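Local coordinates for protein potential RNA-dependent RNA polymerase (Human picobirnavirus, PDB 5I62) that copies RNA from an RNA template as the viral RNA-dependent RNA polymerase, probably serving both transcription and genome replication of a double-stranded RNA virus, at residues A[247-259]-A[389-401]. Residues are numbered along the deposited sequence; the frame is centred on the assembly and turned at random.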
loop_
_atom_site.group_PDB
_atom_site.type_symbol
_atom_site.label_atom_id
_atom_site.label_comp_id
_atom_site.label_asym_id
_atom_site.label_seq_id
_atom_site.Cartn_x
_atom_site.Cartn_y
_atom_site.Cartn_z
ATOM N N MET A 247 16.264 16.622 -1.876
ATOM C CA MET A 247 16.413 16.589 -0.425
ATOM C C MET A 247 17.886 16.536 -0.034
ATOM O O MET A 247 18.332 17.255 0.876
ATOM C CB MET A 247 15.637 15.393 0.140
ATOM C CG MET A 247 15.672 15.292 1.670
ATOM S SD MET A 247 15.034 13.689 2.237
ATOM C CE MET A 247 16.347 12.625 1.628
ATOM N N PHE A 248 18.669 15.713 -0.736
ATOM C CA PHE A 248 20.100 15.677 -0.469
ATOM C C PHE A 248 20.785 16.978 -0.884
ATOM O O PHE A 248 21.707 17.444 -0.200
ATOM C CB PHE A 248 20.737 14.482 -1.166
ATOM C CG PHE A 248 20.586 13.202 -0.403
ATOM C CD1 PHE A 248 21.189 13.052 0.837
ATOM C CD2 PHE A 248 19.827 12.163 -0.900
ATOM C CE1 PHE A 248 21.048 11.876 1.563
ATOM C CE2 PHE A 248 19.689 10.977 -0.184
ATOM C CZ PHE A 248 20.287 10.842 1.052
ATOM N N ASP A 249 20.348 17.573 -2.000
ATOM C CA ASP A 249 20.932 18.828 -2.478
ATOM C C ASP A 249 20.681 19.992 -1.525
ATOM O O ASP A 249 21.488 20.934 -1.468
ATOM C CB ASP A 249 20.365 19.192 -3.854
ATOM C CG ASP A 249 20.811 18.243 -4.954
ATOM O OD1 ASP A 249 21.817 17.519 -4.761
ATOM O OD2 ASP A 249 20.153 18.243 -6.024
ATOM N N THR A 250 19.558 19.975 -0.804
ATOM C CA THR A 250 19.128 21.116 -0.007
ATOM C C THR A 250 19.133 20.838 1.492
ATOM O O THR A 250 18.627 21.653 2.261
ATOM C CB THR A 250 17.739 21.584 -0.446
ATOM O OG1 THR A 250 16.769 20.543 -0.201
ATOM C CG2 THR A 250 17.732 21.939 -1.921
ATOM N N LYS A 251 19.695 19.726 1.941
ATOM C CA LYS A 251 19.670 19.491 3.369
ATOM C C LYS A 251 20.846 20.183 4.045
ATOM O O LYS A 251 21.875 20.451 3.420
ATOM C CB LYS A 251 19.686 18.010 3.702
ATOM C CG LYS A 251 21.016 17.345 3.603
ATOM C CD LYS A 251 20.949 16.009 4.336
ATOM C CE LYS A 251 22.323 15.417 4.485
ATOM N NZ LYS A 251 23.160 16.202 5.433
ATOM N N GLY A 252 20.677 20.460 5.336
ATOM C CA GLY A 252 21.774 20.891 6.170
ATOM C C GLY A 252 22.972 19.967 6.060
ATOM O O GLY A 252 22.865 18.747 6.217
ATOM N N PRO A 253 24.140 20.545 5.761
ATOM C CA PRO A 253 25.382 19.753 5.751
ATOM C C PRO A 253 25.630 19.001 7.047
ATOM O O PRO A 253 26.261 17.944 7.033
ATOM C CB PRO A 253 26.466 20.812 5.509
ATOM C CG PRO A 253 25.742 21.947 4.844
ATOM C CD PRO A 253 24.378 21.960 5.435
ATOM N N ARG A 254 25.168 19.522 8.172
ATOM C CA ARG A 254 25.354 18.832 9.438
ATOM C C ARG A 254 24.215 17.867 9.762
ATOM O O ARG A 254 24.334 17.096 10.718
ATOM C CB ARG A 254 25.495 19.841 10.577
ATOM C CG ARG A 254 26.614 20.874 10.380
ATOM C CD ARG A 254 27.982 20.204 10.325
ATOM N NE ARG A 254 29.086 21.157 10.475
ATOM C CZ ARG A 254 29.242 22.008 11.488
ATOM N NH1 ARG A 254 28.367 22.043 12.501
ATOM N NH2 ARG A 254 30.300 22.819 11.506
ATOM N N ASP A 255 23.122 17.894 9.001
ATOM C CA ASP A 255 21.915 17.188 9.407
ATOM C C ASP A 255 21.863 15.784 8.830
ATOM O O ASP A 255 22.456 15.492 7.792
ATOM C CB ASP A 255 20.659 17.941 8.987
ATOM C CG ASP A 255 20.446 19.203 9.782
ATOM O OD1 ASP A 255 20.512 19.133 11.037
ATOM O OD2 ASP A 255 20.212 20.257 9.154
ATOM N N VAL A 256 21.123 14.915 9.522
ATOM C CA VAL A 256 20.844 13.585 9.021
ATOM C C VAL A 256 19.541 13.634 8.235
ATOM O O VAL A 256 18.744 14.570 8.347
ATOM C CB VAL A 256 20.751 12.536 10.149
ATOM C CG1 VAL A 256 22.093 12.396 10.873
ATOM C CG2 VAL A 256 19.642 12.909 11.120
ATOM N N VAL A 257 19.328 12.605 7.431
ATOM C CA VAL A 257 18.010 12.277 6.902
ATOM C C VAL A 257 17.433 11.192 7.792
ATOM O O VAL A 257 18.154 10.273 8.189
ATOM C CB VAL A 257 18.113 11.811 5.440
ATOM C CG1 VAL A 257 16.761 11.356 4.914
ATOM C CG2 VAL A 257 18.684 12.926 4.596
ATOM N N VAL A 258 16.156 11.308 8.140
ATOM C CA VAL A 258 15.483 10.321 8.973
ATOM C C VAL A 258 14.463 9.573 8.128
ATOM O O VAL A 258 13.595 10.189 7.498
ATOM C CB VAL A 258 14.803 10.966 10.192
ATOM C CG1 VAL A 258 14.037 9.902 10.988
ATOM C CG2 VAL A 258 15.821 11.675 11.068
ATOM N N CYS A 259 14.560 8.251 8.118
ATOM C CA CYS A 259 13.579 7.387 7.466
ATOM C C CYS A 259 12.727 6.772 8.567
ATOM O O CYS A 259 13.228 5.980 9.374
ATOM C CB CYS A 259 14.259 6.306 6.639
ATOM S SG CYS A 259 15.514 6.939 5.517
ATOM N N GLN A 389 13.586 3.017 13.117
ATOM C CA GLN A 389 13.898 4.240 12.410
ATOM C C GLN A 389 15.303 4.096 11.840
ATOM O O GLN A 389 16.126 3.337 12.360
ATOM C CB GLN A 389 13.801 5.443 13.347
ATOM C CG GLN A 389 12.587 5.428 14.290
ATOM C CD GLN A 389 11.251 5.263 13.580
ATOM O OE1 GLN A 389 10.901 6.047 12.695
ATOM N NE2 GLN A 389 10.476 4.262 13.999
ATOM N N TYR A 390 15.571 4.796 10.747
ATOM C CA TYR A 390 16.887 4.757 10.131
ATOM C C TYR A 390 17.369 6.179 9.873
ATOM O O TYR A 390 16.590 7.045 9.467
ATOM C CB TYR A 390 16.887 3.948 8.816
ATOM C CG TYR A 390 18.243 3.950 8.136
ATOM C CD1 TYR A 390 19.273 3.122 8.585
ATOM C CD2 TYR A 390 18.505 4.801 7.071
ATOM C CE1 TYR A 390 20.525 3.133 7.975
ATOM C CE2 TYR A 390 19.743 4.817 6.450
ATOM C CZ TYR A 390 20.750 3.982 6.900
ATOM O OH TYR A 390 21.981 4.007 6.275
ATOM N N VAL A 391 18.659 6.405 10.115
ATOM C CA VAL A 391 19.263 7.730 10.105
ATOM C C VAL A 391 20.595 7.658 9.366
ATOM O O VAL A 391 21.377 6.728 9.573
ATOM C CB VAL A 391 19.440 8.241 11.554
ATOM C CG1 VAL A 391 20.327 9.399 11.600
ATOM C CG2 VAL A 391 18.104 8.610 12.165
ATOM N N SER A 392 20.853 8.636 8.503
ATOM C CA SER A 392 22.126 8.726 7.798
ATOM C C SER A 392 22.261 10.130 7.222
ATOM O O SER A 392 21.259 10.785 6.928
ATOM C CB SER A 392 22.222 7.658 6.690
ATOM O OG SER A 392 23.323 7.849 5.806
ATOM N N LYS A 393 23.504 10.587 7.058
ATOM C CA LYS A 393 23.738 11.828 6.320
ATOM C C LYS A 393 23.884 11.621 4.821
ATOM O O LYS A 393 23.735 12.586 4.068
ATOM C CB LYS A 393 24.990 12.558 6.826
ATOM C CG LYS A 393 24.905 13.012 8.266
ATOM C CD LYS A 393 26.095 13.875 8.657
ATOM C CE LYS A 393 26.088 14.105 10.164
ATOM N NZ LYS A 393 27.206 14.979 10.612
ATOM N N GLN A 394 24.187 10.399 4.366
ATOM C CA GLN A 394 24.506 10.162 2.960
ATOM C C GLN A 394 23.549 9.228 2.235
ATOM O O GLN A 394 23.608 9.159 1.001
ATOM C CB GLN A 394 25.923 9.591 2.793
ATOM C CG GLN A 394 27.052 10.350 3.504
ATOM C CD GLN A 394 27.180 9.961 4.970
ATOM O OE1 GLN A 394 26.539 8.999 5.443
ATOM N NE2 GLN A 394 28.014 10.705 5.707
ATOM N N ASP A 395 22.694 8.494 2.939
ATOM C CA ASP A 395 21.791 7.598 2.231
ATOM C C ASP A 395 20.455 7.525 2.960
ATOM O O ASP A 395 20.288 8.068 4.051
ATOM C CB ASP A 395 22.448 6.221 2.026
ATOM C CG ASP A 395 22.733 5.490 3.332
ATOM O OD1 ASP A 395 21.869 5.451 4.231
ATOM O OD2 ASP A 395 23.852 4.945 3.456
ATOM N N CYS A 396 19.497 6.843 2.333
ATOM C CA CYS A 396 18.187 6.681 2.943
ATOM C C CYS A 396 17.490 5.494 2.299
ATOM O O CYS A 396 17.899 5.003 1.247
ATOM C CB CYS A 396 17.335 7.955 2.804
ATOM S SG CYS A 396 16.966 8.399 1.086
ATOM N N THR A 397 16.448 5.025 2.962
ATOM C CA THR A 397 15.570 4.018 2.389
ATOM C C THR A 397 14.162 4.570 2.432
ATOM O O THR A 397 13.764 5.182 3.427
ATOM C CB THR A 397 15.656 2.682 3.141
ATOM O OG1 THR A 397 15.348 2.906 4.522
ATOM C CG2 THR A 397 17.059 2.098 3.041
ATOM N N TYR A 398 13.428 4.382 1.346
ATOM C CA TYR A 398 12.076 4.901 1.218
ATOM C C TYR A 398 11.366 3.996 0.231
ATOM O O TYR A 398 11.906 3.738 -0.845
ATOM C CB TYR A 398 12.086 6.358 0.725
ATOM C CG TYR A 398 10.725 6.988 0.571
ATOM C CD1 TYR A 398 9.810 6.987 1.619
ATOM C CD2 TYR A 398 10.346 7.587 -0.629
ATOM C CE1 TYR A 398 8.563 7.572 1.478
ATOM C CE2 TYR A 398 9.094 8.178 -0.776
ATOM C CZ TYR A 398 8.207 8.161 0.284
ATOM O OH TYR A 398 6.963 8.752 0.150
ATOM N N LEU A 399 10.197 3.484 0.626
ATOM C CA LEU A 399 9.394 2.561 -0.193
ATOM C C LEU A 399 10.201 1.327 -0.583
ATOM O O LEU A 399 10.094 0.826 -1.701
ATOM C CB LEU A 399 8.836 3.259 -1.436
ATOM C CG LEU A 399 8.017 4.525 -1.161
ATOM C CD1 LEU A 399 7.479 5.113 -2.470
ATOM C CD2 LEU A 399 6.879 4.255 -0.169
ATOM N N ARG A 400 11.026 0.849 0.354
ATOM C CA ARG A 400 11.892 -0.316 0.169
ATOM C C ARG A 400 12.883 -0.144 -0.985
ATOM O O ARG A 400 13.322 -1.130 -1.591
ATOM C CB ARG A 400 11.075 -1.597 -0.006
ATOM C CG ARG A 400 10.349 -2.015 1.277
ATOM C CD ARG A 400 9.639 -3.354 1.093
ATOM N NE ARG A 400 8.395 -3.455 1.860
ATOM C CZ ARG A 400 8.338 -3.624 3.179
ATOM N NH1 ARG A 400 9.456 -3.704 3.898
ATOM N NH2 ARG A 400 7.156 -3.708 3.783
ATOM N N ARG A 401 13.278 1.100 -1.270
ATOM C CA ARG A 401 14.373 1.383 -2.190
ATOM C C ARG A 401 15.469 2.154 -1.461
ATOM O O ARG A 401 15.183 3.053 -0.663
ATOM C CB ARG A 401 13.931 2.219 -3.390
ATOM C CG ARG A 401 13.370 1.440 -4.548
ATOM C CD ARG A 401 11.915 1.272 -4.353
ATOM N NE ARG A 401 11.240 0.685 -5.512
ATOM C CZ ARG A 401 10.035 0.141 -5.425
ATOM N NH1 ARG A 401 9.436 0.102 -4.239
ATOM N NH2 ARG A 401 9.438 -0.373 -6.500
HETATM O O HOH W 1 18.401 8.101 6.053
#
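Cys-259 and Tyr-390 form a hydrogen-bonded antiparallel pair, Cys-259 N to Tyr-390 O at 2.7 Å and Tyr-390 N to Cys-259 O. Val-257 and Ser-392 form a second such pair, each N bonded to the other's O, and the non-hydrogen-bonded pair Val-258 and Val-391 lies between them with its side chains on the other face. Cys-259 CB rests 3.4 Å from Thr-397 O. With SG anti to the carbonyl carbon (chi1 -50°), the sulfur reaches strand 395-398: Thr-397 N donates to Cys-259 SG at 3.3 Å, Cys-396 CB packs against it, and the Tyr-390 ring offers it an edge at CD2. That ring's hydroxyl bonds Asp-395 OD1 on the syn side of the carboxylate, while Asp-395 OD2 is taken by Thr-64. Ser-392 OG accepts from the backbone N of both Gln-394 and Asp-395, an ST turn and ST motif that shape the link between the two strands. A water donates to Val-257 O and to Asp-395 O, bridging strand 257-259 to strand 395-398. Cys-396 SG lies obliquely to the Phe-248 ring, 4.0 Å from Phe-248 CE2, which brings helix 237-250 into the packing; the ring's CE1 edge faces Lys-393 O. Beside the Val-258 and Val-391 pair, the loop residue Val-256 presses its CB on Val-391 CG1 at 3.5 Å, tighter than usual. Lys-393 runs extended past the loop, CG beside Asp-255 O and CE beside Arg-254 O. Strand 395-398 opens a second antiparallel sheet, passing through a type I' turn into 401-404. Strand 390-392 is an outermost strand of the four-stranded antiparallel sheet of the polymerase palm, paired with 257-261.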